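Local coordinates for maternal effect protein oskar (Drosophila melanogaster, PDB 5A4A), which binds RNA through an OSK domain related to SGNH hydrolases, and acts as a maternal-effect germline inducer in germ plasm, at residues M33-R38 / C172-P177; V88-G93 / K132-K137; L122-N127 / S159-E164. All coordinates share one frame; numbering follows the deposited sequence.

Interaction 1 of 3, residues M33-R38 / C172-P177; sequences MLYLAR and CFQASP. With SO4 (sulfate ion), chain C; SO4 (sulfate ion), chain F; SO4 (sulfate ion), chain B.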
ATOM      1  N   MET A  33      -3.744  -1.988  -3.167  1.00 12.08           N
ATOM      2  CA  MET A  33      -3.653  -3.323  -2.597  1.00 12.24           C
ATOM      3  C   MET A  33      -5.007  -3.832  -2.093  1.00 10.49           C
ATOM      4  O   MET A  33      -5.278  -5.024  -2.177  1.00 10.14           O
ATOM      5  CB  MET A  33      -2.580  -3.388  -1.508  1.00 14.25           C
ATOM      6  CG  MET A  33      -1.154  -3.333  -2.055  1.00 18.65           C
ATOM      7  SD  MET A  33      -0.832  -4.718  -3.155  1.00 24.74           S
ATOM      8  CE  MET A  33      -1.341  -6.040  -2.080  1.00 19.17           C
ATOM      9  N   LEU A  34      -5.862  -2.933  -1.599  1.00 10.11           N
ATOM     10  CA  LEU A  34      -7.221  -3.316  -1.214  1.00  9.20           C
ATOM     11  C   LEU A  34      -7.938  -3.972  -2.398  1.00 12.71           C
ATOM     12  O   LEU A  34      -8.537  -5.040  -2.263  1.00 11.33           O
ATOM     13  CB  LEU A  34      -8.009  -2.106  -0.713  1.00  8.01           C
ATOM     14  CG  LEU A  34      -9.444  -2.372  -0.222  1.00 11.55           C
ATOM     15  CD1 LEU A  34      -9.441  -3.445   0.851  1.00 12.20           C
ATOM     16  CD2 LEU A  34     -10.084  -1.102   0.320  1.00 12.48           C
ATOM     17  N   TYR A  35      -7.859  -3.338  -3.566  1.00  9.24           N
ATOM     18  CA  TYR A  35      -8.520  -3.869  -4.750  1.00 12.24           C
ATOM     19  C   TYR A  35      -7.887  -5.164  -5.244  1.00 11.86           C
ATOM     20  O   TYR A  35      -8.595  -6.098  -5.628  1.00 12.24           O
ATOM     21  CB  TYR A  35      -8.535  -2.825  -5.866  1.00 14.33           C
ATOM     22  CG  TYR A  35      -9.335  -3.212  -7.094  1.00 10.30           C
ATOM     23  CD1 TYR A  35     -10.694  -3.531  -7.006  1.00 12.38           C
ATOM     24  CD2 TYR A  35      -8.737  -3.215  -8.349  1.00 11.43           C
ATOM     25  CE1 TYR A  35     -11.414  -3.865  -8.136  1.00 11.25           C
ATOM     26  CE2 TYR A  35      -9.444  -3.544  -9.475  1.00 10.95           C
ATOM     27  CZ  TYR A  35     -10.787  -3.862  -9.370  1.00 13.37           C
ATOM     28  OH  TYR A  35     -11.477  -4.183 -10.514  1.00 13.75           O
ATOM     29  N   LEU A  36      -6.558  -5.209  -5.251  1.00 10.33           N
ATOM     30  CA  LEU A  36      -5.845  -6.442  -5.557  1.00  9.14           C
ATOM     31  C   LEU A  36      -6.363  -7.579  -4.690  1.00  9.31           C
ATOM     32  O   LEU A  36      -6.667  -8.658  -5.191  1.00 11.44           O
ATOM     33  CB  LEU A  36      -4.340  -6.276  -5.351  1.00  9.00           C
ATOM     34  CG  LEU A  36      -3.542  -7.541  -5.687  1.00 14.38           C
ATOM     35  CD1 LEU A  36      -3.761  -7.875  -7.136  1.00 23.45           C
ATOM     36  CD2 LEU A  36      -2.062  -7.355  -5.415  1.00 21.24           C
ATOM     37  N   ALA A  37      -6.476  -7.327  -3.392  1.00 10.80           N
ATOM     38  CA  ALA A  37      -6.927  -8.362  -2.464  1.00 10.73           C
ATOM     39  C   ALA A  37      -8.389  -8.746  -2.673  1.00 11.46           C
ATOM     40  O   ALA A  37      -8.759  -9.917  -2.524  1.00 10.62           O
ATOM     41  CB  ALA A  37      -6.681  -7.930  -1.022  1.00 10.11           C
ATOM     42  N   ARG A  38      -9.216  -7.766  -3.030  1.00  9.81           N
ATOM     43  CA  ARG A  38     -10.639  -8.025  -3.249  1.00 11.55           C
ATOM     44  C   ARG A  38     -10.817  -8.917  -4.466  1.00 12.24           C
ATOM     45  O   ARG A  38     -11.606  -9.864  -4.464  1.00 12.69           O
ATOM     46  CB  ARG A  38     -11.387  -6.711  -3.455  1.00 10.24           C
ATOM     47  CG  ARG A  38     -12.867  -6.870  -3.760  1.00 13.86           C
ATOM     48  CD  ARG A  38     -13.603  -7.533  -2.612  1.00 10.46           C
ATOM     49  NE  ARG A  38     -15.042  -7.302  -2.727  1.00 14.61           N
ATOM     50  CZ  ARG A  38     -15.927  -7.617  -1.790  1.00 19.03           C
ATOM     51  NH1 ARG A  38     -15.519  -8.191  -0.670  1.00 16.49           N
ATOM     52  NH2 ARG A  38     -17.226  -7.349  -1.973  1.00 17.92           N
ATOM     53  N   CYS A 172      -2.371  -2.731 -18.855  1.00 19.02           N
ATOM     54  CA  CYS A 172      -2.445  -3.297 -17.505  1.00 13.96           C
ATOM     55  C   CYS A 172      -3.364  -2.487 -16.593  1.00 13.18           C
ATOM     56  O   CYS A 172      -3.452  -2.763 -15.390  1.00 13.10           O
ATOM     57  CB  CYS A 172      -1.055  -3.347 -16.882  1.00 17.84           C
ATOM     58  SG  CYS A 172       0.057  -4.533 -17.667  1.00 22.53           S
ATOM     59  N   PHE A 173      -4.026  -1.480 -17.152  1.00 14.92           N
ATOM     60  CA  PHE A 173      -4.906  -0.621 -16.369  1.00 14.37           C
ATOM     61  C   PHE A 173      -6.298  -0.625 -16.957  1.00 13.01           C
ATOM     62  O   PHE A 173      -6.483  -0.909 -18.142  1.00 13.78           O
ATOM     63  CB  PHE A 173      -4.371   0.814 -16.318  1.00 13.66           C
ATOM     64  CG  PHE A 173      -3.154   0.970 -15.461  1.00 15.29           C
ATOM     65  CD1 PHE A 173      -1.909   0.544 -15.910  1.00 14.82           C
ATOM     66  CD2 PHE A 173      -3.257   1.534 -14.198  1.00 12.42           C
ATOM     67  CE1 PHE A 173      -0.786   0.671 -15.109  1.00 14.30           C
ATOM     68  CE2 PHE A 173      -2.157   1.674 -13.396  1.00 12.54           C
ATOM     69  CZ  PHE A 173      -0.904   1.244 -13.850  1.00 12.07           C
ATOM     70  N   GLN A 174      -7.268  -0.301 -16.113  1.00 12.46           N
ATOM     71  CA  GLN A 174      -8.653  -0.126 -16.540  1.00 12.68           C
ATOM     72  C   GLN A 174      -8.780   1.112 -17.425  1.00 16.62           C
ATOM     73  O   GLN A 174      -7.865   1.932 -17.482  1.00 15.16           O
ATOM     74  CB  GLN A 174      -9.555  -0.045 -15.307  1.00 12.01           C
ATOM     75  CG  GLN A 174      -9.649  -1.392 -14.579  1.00 13.84           C
ATOM     76  CD  GLN A 174     -10.527  -1.363 -13.346  1.00 17.13           C
ATOM     77  OE1 GLN A 174     -10.842  -0.298 -12.809  1.00 13.23           O
ATOM     78  NE2 GLN A 174     -10.913  -2.544 -12.876  1.00 11.23           N
ATOM     79  N   ALA A 175      -9.910   1.242 -18.115  1.00 14.51           N
ATOM     80  CA  ALA A 175     -10.104   2.311 -19.098  1.00 20.72           C
ATOM     81  C   ALA A 175     -10.393   3.670 -18.469  1.00 21.49           C
ATOM     82  O   ALA A 175      -9.962   4.703 -18.988  1.00 20.37           O
ATOM     83  CB  ALA A 175     -11.217   1.939 -20.077  1.00 22.00           C
ATOM     84  N   SER A 176     -11.111   3.663 -17.347  1.00 19.26           N
ATOM     85  CA  SER A 176     -11.576   4.896 -16.722  1.00 21.97           C
ATOM     86  C   SER A 176     -11.271   4.933 -15.234  1.00 13.22           C
ATOM     87  O   SER A 176     -11.262   3.900 -14.576  1.00 17.29           O
ATOM     88  CB  SER A 176     -13.091   5.056 -16.913  1.00 27.71           C
ATOM     89  OG  SER A 176     -13.465   4.938 -18.274  1.00 34.17           O
ATOM     90  N   PRO A 177     -11.033   6.135 -14.695  1.00 16.48           N
ATOM     91  CA  PRO A 177     -10.767   6.255 -13.262  1.00 14.62           C
ATOM     92  C   PRO A 177     -12.028   6.075 -12.431  1.00 12.75           C
ATOM     93  O   PRO A 177     -13.154   6.139 -12.949  1.00 16.89           O
ATOM     94  CB  PRO A 177     -10.249   7.690 -13.113  1.00 19.81           C
ATOM     95  CG  PRO A 177     -10.009   8.185 -14.522  1.00 31.98           C
ATOM     96  CD  PRO A 177     -10.967   7.441 -15.370  1.00 28.05           C
TER
HETATM   97  S   SO4 C1608     -13.100  -0.163 -17.070  1.00 23.00           S
HETATM   98  O1  SO4 C1608     -14.262  -0.188 -17.948  1.00 29.18           O
HETATM   99  O2  SO4 C1608     -13.374  -0.959 -15.867  1.00 26.20           O
HETATM  100  O3  SO4 C1608     -11.967  -0.751 -17.792  1.00 16.97           O
HETATM  101  O4  SO4 C1608     -12.819   1.216 -16.667  1.00 16.68           O
HETATM  102  S   SO4 F1611     -18.383  -7.601   1.614  1.00 26.01           S
HETATM  103  O1  SO4 F1611     -18.867  -7.839   0.262  1.00 25.56           O
HETATM  104  O2  SO4 F1611     -18.421  -6.173   1.909  1.00 28.18           O
HETATM  105  O3  SO4 F1611     -19.217  -8.329   2.561  1.00 28.90           O
HETATM  106  O4  SO4 F1611     -17.001  -8.074   1.742  1.00 22.61           O
HETATM  107  S   SO4 B1607     -10.832  -5.912 -14.995  1.00 17.87           S
HETATM  108  O1  SO4 B1607     -11.971  -5.294 -15.663  1.00 20.41           O
HETATM  109  O2  SO4 B1607     -11.284  -6.947 -14.077  1.00 17.56           O
HETATM  110  O3  SO4 B1607      -9.955  -6.528 -15.990  1.00 18.04           O
HETATM  111  O4  SO4 B1607     -10.133  -4.876 -14.247  1.00 18.68           O
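With CG of Y35 anti to its own nitrogen (chi1 -173°) and Q174 extended beyond a CG that lies anti to its carbonyl carbon (chi1 -69°), the two side chains run at each other from opposite directions. These long side chains meet although the backbones of 33-38 and 172-177 are 12.4 Å apart, CA of Y35 to CA of Q174. The meeting is confined to the phenol end of Y35 and the amide of Q174. NE2 of Q174 donates to OH of Y35 at 2.9 Å, a weak bond because it is strongly bent. The same nitrogen reaches O4 of sulfate B at 2.8 Å along an almost straight line, so the anion rather than the phenol appears to set the direction of the amide. Ring and amide planes stand 72° apart, and NE2 also lies 3.7 Å from CZ of Y35.

On the loop, the NH of A175 points at O3 of sulfate C (N to O3 2.9 Å) and the NH of S176 at its O4, 3.1 Å from N; the ion therefore accepts from the NH groups of consecutive residues. One helical turn on from Y35, R38 holds sulfate F through both terminal nitrogens, NH2 meeting O1 at 2.8 Å in the plane of the guanidinium. Further donors to the three sulfates are R178, K192, R195, R44 and F45. The Y35 ring also meets F189, whose backbone pairs with Q174.

The sulfates probably come from the crystallisation liquor, but their binding by arginines, a glutamine amide and main-chain NH groups is consistent with a surface able to receive RNA phosphates. The contact bridges helix 31-40 and the loop leading to helix 192-204 on the outside of an SGNH-hydrolase-like alpha/beta domain.

Interaction 2 of 3, residues V88-G93 / K132-K137; sequences VDIMRG and KVLCDK. With SO4 (sulfate ion), chain D.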
ATOM      1  N   VAL A  88      -1.045   7.482  -1.660  1.00 11.90           N
ATOM      2  CA  VAL A  88      -2.007   8.490  -1.207  1.00 13.09           C
ATOM      3  C   VAL A  88      -1.284   9.798  -0.857  1.00 11.89           C
ATOM      4  O   VAL A  88      -1.735  10.877  -1.240  1.00 14.06           O
ATOM      5  CB  VAL A  88      -2.852   8.016  -0.008  1.00 11.20           C
ATOM      6  CG1 VAL A  88      -3.868   9.099   0.385  1.00 14.31           C
ATOM      7  CG2 VAL A  88      -3.600   6.731  -0.350  1.00 10.61           C
ATOM      8  N   ASP A  89      -0.161   9.691  -0.146  1.00 10.76           N
ATOM      9  CA  ASP A  89       0.662  10.867   0.155  1.00 12.85           C
ATOM     10  C   ASP A  89       1.022  11.622  -1.118  1.00 12.55           C
ATOM     11  O   ASP A  89       0.940  12.848  -1.166  1.00 15.20           O
ATOM     12  CB  ASP A  89       1.964  10.475   0.860  1.00 12.89           C
ATOM     13  CG  ASP A  89       1.732   9.822   2.211  1.00 19.56           C
ATOM     14  OD1 ASP A  89       1.360   8.633   2.234  1.00 16.16           O
ATOM     15  OD2 ASP A  89       1.942  10.490   3.244  1.00 25.25           O
ATOM     16  N   ILE A  90       1.426  10.881  -2.146  1.00 11.74           N
ATOM     17  CA  ILE A  90       1.837  11.500  -3.400  1.00 11.20           C
ATOM     18  C   ILE A  90       0.640  12.137  -4.096  1.00 11.42           C
ATOM     19  O   ILE A  90       0.727  13.274  -4.547  1.00 14.56           O
ATOM     20  CB  ILE A  90       2.562  10.500  -4.316  1.00 16.28           C
ATOM     21  CG1 ILE A  90       3.938  10.196  -3.710  1.00 12.72           C
ATOM     22  CG2 ILE A  90       2.705  11.065  -5.731  1.00 13.98           C
ATOM     23  CD1 ILE A  90       4.795   9.250  -4.508  1.00 18.42           C
ATOM     24  N   MET A  91      -0.477  11.422  -4.156  1.00 12.92           N
ATOM     25  CA  MET A  91      -1.696  11.982  -4.758  1.00 17.07           C
ATOM     26  C   MET A  91      -2.231  13.226  -4.032  1.00 20.54           C
ATOM     27  O   MET A  91      -2.810  14.111  -4.668  1.00 18.20           O
ATOM     28  CB  MET A  91      -2.789  10.913  -4.879  1.00 18.97           C
ATOM     29  CG  MET A  91      -2.368   9.733  -5.729  1.00 21.76           C
ATOM     30  SD  MET A  91      -3.502   8.333  -5.679  1.00 24.67           S
ATOM     31  CE  MET A  91      -4.842   9.038  -6.634  1.00 15.52           C
ATOM     32  N   ARG A  92      -2.047  13.289  -2.712  1.00 14.36           N
ATOM     33  CA  ARG A  92      -2.503  14.440  -1.927  1.00 17.94           C
ATOM     34  C   ARG A  92      -1.524  15.600  -2.022  1.00 20.75           C
ATOM     35  O   ARG A  92      -1.774  16.678  -1.481  1.00 22.11           O
ATOM     36  CB  ARG A  92      -2.702  14.076  -0.448  1.00 18.52           C
ATOM     37  CG  ARG A  92      -3.910  13.205  -0.180  1.00 28.41           C
ATOM     38  CD  ARG A  92      -4.097  12.909   1.311  1.00 31.81           C
ATOM     39  NE  ARG A  92      -5.203  11.976   1.509  1.00 36.87           N
ATOM     40  CZ  ARG A  92      -5.567  11.453   2.676  1.00 32.63           C
ATOM     41  NH1 ARG A  92      -4.915  11.767   3.794  1.00 23.45           N
ATOM     42  NH2 ARG A  92      -6.593  10.613   2.720  1.00 28.82           N
ATOM     43  N   GLY A  93      -0.397  15.363  -2.684  1.00 14.47           N
ATOM     44  CA  GLY A  93       0.590  16.402  -2.907  1.00 20.10           C
ATOM     45  C   GLY A  93       1.442  16.714  -1.689  1.00 21.16           C
ATOM     46  O   GLY A  93       1.931  17.832  -1.545  1.00 23.03           O
ATOM     47  N   LYS A 132       4.490  15.241 -14.880  1.00 15.88           N
ATOM     48  CA  LYS A 132       5.908  14.910 -14.729  1.00 15.68           C
ATOM     49  C   LYS A 132       6.405  15.078 -13.300  1.00 18.09           C
ATOM     50  O   LYS A 132       7.312  14.379 -12.859  1.00 16.61           O
ATOM     51  CB  LYS A 132       6.766  15.734 -15.697  1.00 17.03           C
ATOM     52  CG  LYS A 132       6.523  15.387 -17.154  1.00 22.05           C
ATOM     53  CD  LYS A 132       7.404  16.195 -18.090  1.00 25.02           C
ATOM     54  CE  LYS A 132       7.127  15.828 -19.544  1.00 31.27           C
ATOM     55  NZ  LYS A 132       7.757  16.780 -20.506  1.00 38.24           N
ATOM     56  N   VAL A 133       5.814  16.015 -12.577  1.00 17.65           N
ATOM     57  CA  VAL A 133       6.227  16.277 -11.204  1.00 14.87           C
ATOM     58  C   VAL A 133       5.830  15.100 -10.323  1.00 18.73           C
ATOM     59  O   VAL A 133       6.642  14.580  -9.554  1.00 12.95           O
ATOM     60  CB  VAL A 133       5.587  17.587 -10.694  1.00 16.46           C
ATOM     61  CG1 VAL A 133       5.766  17.738  -9.193  1.00 17.40           C
ATOM     62  CG2 VAL A 133       6.189  18.759 -11.423  1.00 16.99           C
ATOM     63  N   LEU A 134       4.582  14.662 -10.450  1.00 15.48           N
ATOM     64  CA  LEU A 134       4.129  13.491  -9.711  1.00 14.75           C
ATOM     65  C   LEU A 134       4.952  12.252 -10.072  1.00 16.33           C
ATOM     66  O   LEU A 134       5.326  11.475  -9.198  1.00 15.29           O
ATOM     67  CB  LEU A 134       2.629  13.238  -9.942  1.00 17.09           C
ATOM     68  CG  LEU A 134       2.013  12.015  -9.255  1.00 20.97           C
ATOM     69  CD1 LEU A 134       0.528  12.267  -8.912  1.00 17.80           C
ATOM     70  CD2 LEU A 134       2.125  10.799 -10.150  1.00 19.60           C
ATOM     71  N   CYS A 135       5.222  12.059 -11.360  1.00 17.39           N
ATOM     72  CA  CYS A 135       6.022  10.912 -11.782  1.00 16.41           C
ATOM     73  C   CYS A 135       7.448  10.977 -11.245  1.00 16.00           C
ATOM     74  O   CYS A 135       8.031   9.943 -10.944  1.00 15.77           O
ATOM     75  CB  CYS A 135       6.033  10.769 -13.304  1.00 16.64           C
ATOM     76  SG  CYS A 135       4.420  10.312 -13.985  1.00 17.78           S
ATOM     77  N   ASP A 136       8.003  12.183 -11.118  1.00 12.24           N
ATOM     78  CA  ASP A 136       9.332  12.336 -10.527  1.00 12.34           C
ATOM     79  C   ASP A 136       9.314  11.990  -9.044  1.00 12.81           C
ATOM     80  O   ASP A 136      10.292  11.457  -8.505  1.00 14.80           O
ATOM     81  CB  ASP A 136       9.874  13.756 -10.707  1.00 13.66           C
ATOM     82  CG  ASP A 136      11.369  13.832 -10.444  1.00 15.58           C
ATOM     83  OD1 ASP A 136      12.121  13.095 -11.107  1.00 14.94           O
ATOM     84  OD2 ASP A 136      11.788  14.610  -9.562  1.00 15.94           O
ATOM     85  N   LYS A 137       8.199  12.291  -8.386  1.00 12.37           N
ATOM     86  CA  LYS A 137       8.050  11.988  -6.969  1.00 15.51           C
ATOM     87  C   LYS A 137       8.022  10.490  -6.756  1.00 12.09           C
ATOM     88  O   LYS A 137       8.617   9.987  -5.802  1.00 13.21           O
ATOM     89  CB  LYS A 137       6.771  12.598  -6.403  1.00 19.42           C
ATOM     90  CG  LYS A 137       7.016  13.787  -5.528  1.00 32.10           C
ATOM     91  CD  LYS A 137       5.737  14.225  -4.843  1.00 31.39           C
ATOM     92  CE  LYS A 137       5.851  15.661  -4.393  1.00 27.96           C
ATOM     93  NZ  LYS A 137       4.550  16.195  -3.910  1.00 25.89           N
TER
HETATM   94  S   SO4 D1609      -7.671  13.622  -0.100  1.00 35.97           S
HETATM   95  O1  SO4 D1609      -7.004  14.473  -1.084  1.00 34.94           O
HETATM   96  O2  SO4 D1609      -9.127  13.723  -0.237  1.00 28.34           O
HETATM   97  O3  SO4 D1609      -7.227  12.239  -0.277  1.00 30.73           O
HETATM   98  O4  SO4 D1609      -7.298  14.060   1.242  1.00 47.04           O
HETATM   99  O   HOH W   1       2.569  14.913  -5.223  1.00 22.99           O
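I90 lays its CG2 methyl against the branch of L134, 3.7 Å from CG and 4.0 Å from CD1, the two side chains meeting at a slant. CG2 is anti to the backbone nitrogen of I90, while CG1 takes the other direction and carries CD1 to K137, 4.3 Å from its CB.

Beside this apolar patch the contact becomes polar. The long extended chain of K137 brings NZ to a water, 2.7 Å away, which in turn donates to O of I90 at 2.6 Å. NZ also bonds directly to O of K94 and comes within 3.9 Å of C of G93. The I90 carbonyl thus accepts from both the water and N of G93 (3.0 Å), part of the Schellman motif in which G93, at positive phi, closes helix 87-91. I99 of helix 96-112 also packs on I90.

Apolar contact on one part and a lysine with its water on another therefore join the two helices; the ammonium, lying beside the carbonyls at a helix C-terminus, would be expected to gain electrostatic stabilisation there.

Interaction 3 of 3, residues L122-N127 / S159-E164; sequences LAPLGN and SCLINE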
ATOM      1  N   LEU A 122       6.224   1.687  -5.306  1.00  7.63           N
ATOM      2  CA  LEU A 122       4.930   2.157  -5.816  1.00  8.46           C
ATOM      3  C   LEU A 122       4.775   1.892  -7.304  1.00 12.50           C
ATOM      4  O   LEU A 122       5.657   2.209  -8.094  1.00 11.29           O
ATOM      5  CB  LEU A 122       4.750   3.648  -5.559  1.00 10.09           C
ATOM      6  CG  LEU A 122       4.879   4.099  -4.106  1.00  8.16           C
ATOM      7  CD1 LEU A 122       4.451   5.561  -3.971  1.00  9.24           C
ATOM      8  CD2 LEU A 122       4.026   3.196  -3.216  1.00 12.00           C
ATOM      9  N   ALA A 123       3.639   1.318  -7.679  1.00 13.16           N
ATOM     10  CA  ALA A 123       3.258   1.229  -9.085  1.00 12.34           C
ATOM     11  C   ALA A 123       3.076   2.633  -9.659  1.00 11.74           C
ATOM     12  O   ALA A 123       2.753   3.572  -8.931  1.00 13.19           O
ATOM     13  CB  ALA A 123       1.954   0.420  -9.232  1.00 10.48           C
ATOM     14  N   PRO A 124       3.291   2.785 -10.973  1.00 12.81           N
ATOM     15  CA  PRO A 124       2.986   4.069 -11.607  1.00 14.03           C
ATOM     16  C   PRO A 124       1.503   4.394 -11.402  1.00 10.87           C
ATOM     17  O   PRO A 124       0.682   3.478 -11.366  1.00 11.92           O
ATOM     18  CB  PRO A 124       3.266   3.803 -13.090  1.00 16.45           C
ATOM     19  CG  PRO A 124       3.175   2.300 -13.234  1.00 16.63           C
ATOM     20  CD  PRO A 124       3.707   1.762 -11.947  1.00 12.74           C
ATOM     21  N   LEU A 125       1.181   5.669 -11.238  1.00  9.44           N
ATOM     22  CA  LEU A 125      -0.213   6.108 -11.174  1.00 12.41           C
ATOM     23  C   LEU A 125      -0.652   6.404 -12.601  1.00 15.33           C
ATOM     24  O   LEU A 125      -0.290   7.437 -13.180  1.00 13.80           O
ATOM     25  CB  LEU A 125      -0.335   7.344 -10.279  1.00 14.05           C
ATOM     26  CG  LEU A 125       0.078   7.098  -8.824  1.00 17.92           C
ATOM     27  CD1 LEU A 125       0.136   8.398  -8.032  1.00 20.59           C
ATOM     28  CD2 LEU A 125      -0.875   6.109  -8.154  1.00 16.19           C
ATOM     29  N   GLY A 126      -1.406   5.472 -13.179  1.00 12.94           N
ATOM     30  CA  GLY A 126      -1.678   5.486 -14.606  1.00 13.80           C
ATOM     31  C   GLY A 126      -2.391   6.715 -15.143  1.00 17.32           C
ATOM     32  O   GLY A 126      -2.120   7.147 -16.267  1.00 19.53           O
ATOM     33  N   ASN A 127      -3.290   7.290 -14.353  1.00 13.61           N
ATOM     34  CA  ASN A 127      -4.008   8.484 -14.809  1.00 13.38           C
ATOM     35  C   ASN A 127      -3.224   9.785 -14.628  1.00 16.78           C
ATOM     36  O   ASN A 127      -3.671  10.849 -15.054  1.00 18.13           O
ATOM     37  CB  ASN A 127      -5.396   8.593 -14.160  1.00 13.76           C
ATOM     38  CG  ASN A 127      -5.354   8.488 -12.640  1.00 13.51           C
ATOM     39  OD1 ASN A 127      -4.480   7.839 -12.071  1.00 17.36           O
ATOM     40  ND2 ASN A 127      -6.318   9.121 -11.982  1.00 16.27           N
ATOM     41  N   SER A 159       8.362  -1.809 -12.066  1.00 13.00           N
ATOM     42  CA  SER A 159       8.887  -2.205 -13.376  1.00 17.73           C
ATOM     43  C   SER A 159       7.931  -3.037 -14.231  1.00 16.44           C
ATOM     44  O   SER A 159       7.922  -2.910 -15.458  1.00 16.53           O
ATOM     45  CB  SER A 159      10.228  -2.935 -13.218  1.00 17.46           C
ATOM     46  OG  SER A 159      11.219  -2.047 -12.729  1.00 18.97           O
ATOM     47  N   CYS A 160       7.114  -3.870 -13.596  1.00 16.22           N
ATOM     48  CA  CYS A 160       6.223  -4.742 -14.355  1.00 19.60           C
ATOM     49  C   CYS A 160       5.073  -3.985 -15.020  1.00 21.53           C
ATOM     50  O   CYS A 160       4.385  -4.534 -15.871  1.00 21.00           O
ATOM     51  CB  CYS A 160       5.694  -5.897 -13.493  1.00 21.42           C
ATOM     52  SG  CYS A 160       4.311  -5.512 -12.371  1.00 18.45           S
ATOM     53  N   LEU A 161       4.881  -2.723 -14.643  1.00 18.37           N
ATOM     54  CA  LEU A 161       3.774  -1.930 -15.174  1.00 18.72           C
ATOM     55  C   LEU A 161       4.246  -0.816 -16.119  1.00 21.22           C
ATOM     56  O   LEU A 161       3.460   0.031 -16.535  1.00 24.37           O
ATOM     57  CB  LEU A 161       2.927  -1.360 -14.027  1.00 13.23           C
ATOM     58  CG  LEU A 161       2.176  -2.394 -13.175  1.00 18.40           C
ATOM     59  CD1 LEU A 161       1.494  -1.750 -11.986  1.00 18.90           C
ATOM     60  CD2 LEU A 161       1.139  -3.151 -13.997  1.00 19.38           C
ATOM     61  N   ILE A 162       5.532  -0.819 -16.451  1.00 20.25           N
ATOM     62  CA  ILE A 162       6.061   0.105 -17.448  1.00 20.34           C
ATOM     63  C   ILE A 162       6.713  -0.668 -18.588  1.00 26.63           C
ATOM     64  O   ILE A 162       7.151  -1.808 -18.410  1.00 23.98           O
ATOM     65  CB  ILE A 162       7.070   1.102 -16.843  1.00 31.04           C
ATOM     66  CG1 ILE A 162       8.207   0.351 -16.151  1.00 38.25           C
ATOM     67  CG2 ILE A 162       6.362   2.062 -15.877  1.00 24.88           C
ATOM     68  CD1 ILE A 162       9.323   1.245 -15.654  1.00 42.81           C
ATOM     69  N   ASN A 163       6.764  -0.052 -19.765  1.00 24.85           N
ATOM     70  CA  ASN A 163       7.322  -0.715 -20.932  1.00 31.80           C
ATOM     71  C   ASN A 163       8.809  -0.443 -21.103  1.00 32.83           C
ATOM     72  O   ASN A 163       9.425   0.231 -20.283  1.00 30.78           O
ATOM     73  CB  ASN A 163       6.569  -0.311 -22.202  1.00 37.35           C
ATOM     74  CG  ASN A 163       6.899   1.102 -22.661  1.00 42.88           C
ATOM     75  OD1 ASN A 163       7.386   1.931 -21.888  1.00 41.97           O
ATOM     76  ND2 ASN A 163       6.619   1.386 -23.926  1.00 55.32           N
ATOM     77  N   GLU A 164       9.356  -0.958 -22.197  1.00 35.89           N
ATOM     78  CA  GLU A 164      10.756  -0.782 -22.568  1.00 44.39           C
ATOM     79  C   GLU A 164      11.231   0.680 -22.530  1.00 53.30           C
ATOM     80  O   GLU A 164      12.417   0.942 -22.326  1.00 60.09           O
ATOM     81  CB  GLU A 164      10.980  -1.420 -23.945  1.00 41.10           C
TER
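OD1 of N163, next in the chain to the I162 that packs on P124, is gripped by two backbone nitrogens: V167 N, and more weakly R165 N. These bonds are consistent with a role in holding the turn after N163. R169 adds to the hold, its backbone bonded to that of L161 and its NE weakly to O of I162.

Across the contact everything is apolar. L161 and P124 carry it, with A123 and I162 adding less. CG of L161 lies beside the backbone nitrogen (chi1 -66°), and the chain continues extended (chi2 174°), which carries CD1 to CB of A123, 3.5 Å away. Nearer the main chain, CB of L161 packs against CG and CD of P124, 3.8 Å from each; the leucine and the ring cross at about a right angle. I162 comes in alongside with its CG2 methyl, 4.1 Å from CG of P124. There CG1 is wedged between the backbone nitrogen and carbonyl carbon (chi1 56°), which leaves CG2 as the branch facing the ring. P124 is thus seated on two successive residues, with CB of A123 against CD1 of the first.

The pairing joins the loop that leaves strand 116-120 to the 3-10 turn after strand 154-155, its parallel neighbour in the sheet. W190 packs on A123, V198 of helix 192-204 on L161, and L125 reaches across to I138 of helix 132-148.

How the interactions relate
From the N terminus, helix 31-40 comes first; interaction 1 ties it to the loop 172-177 and so closes the longest loop, within which interactions 2 and 3 both fall. Interaction 2 joins helix 87-91 forward to the start of helix 132-148, and interaction 3 begins inside that span, in the loop after strand 116-120, and ends beyond it in the loop after strand 154-155, so the two cross. They touch where M91 and L134 meet L125, and I90 meets L122. Interactions 1 and 3 also touch, C172 packing on L161 and F173 on P124. Interactions 1 and 2 have no direct contact; the loop 122-127 touches both, its partner 159-164 only interaction 1.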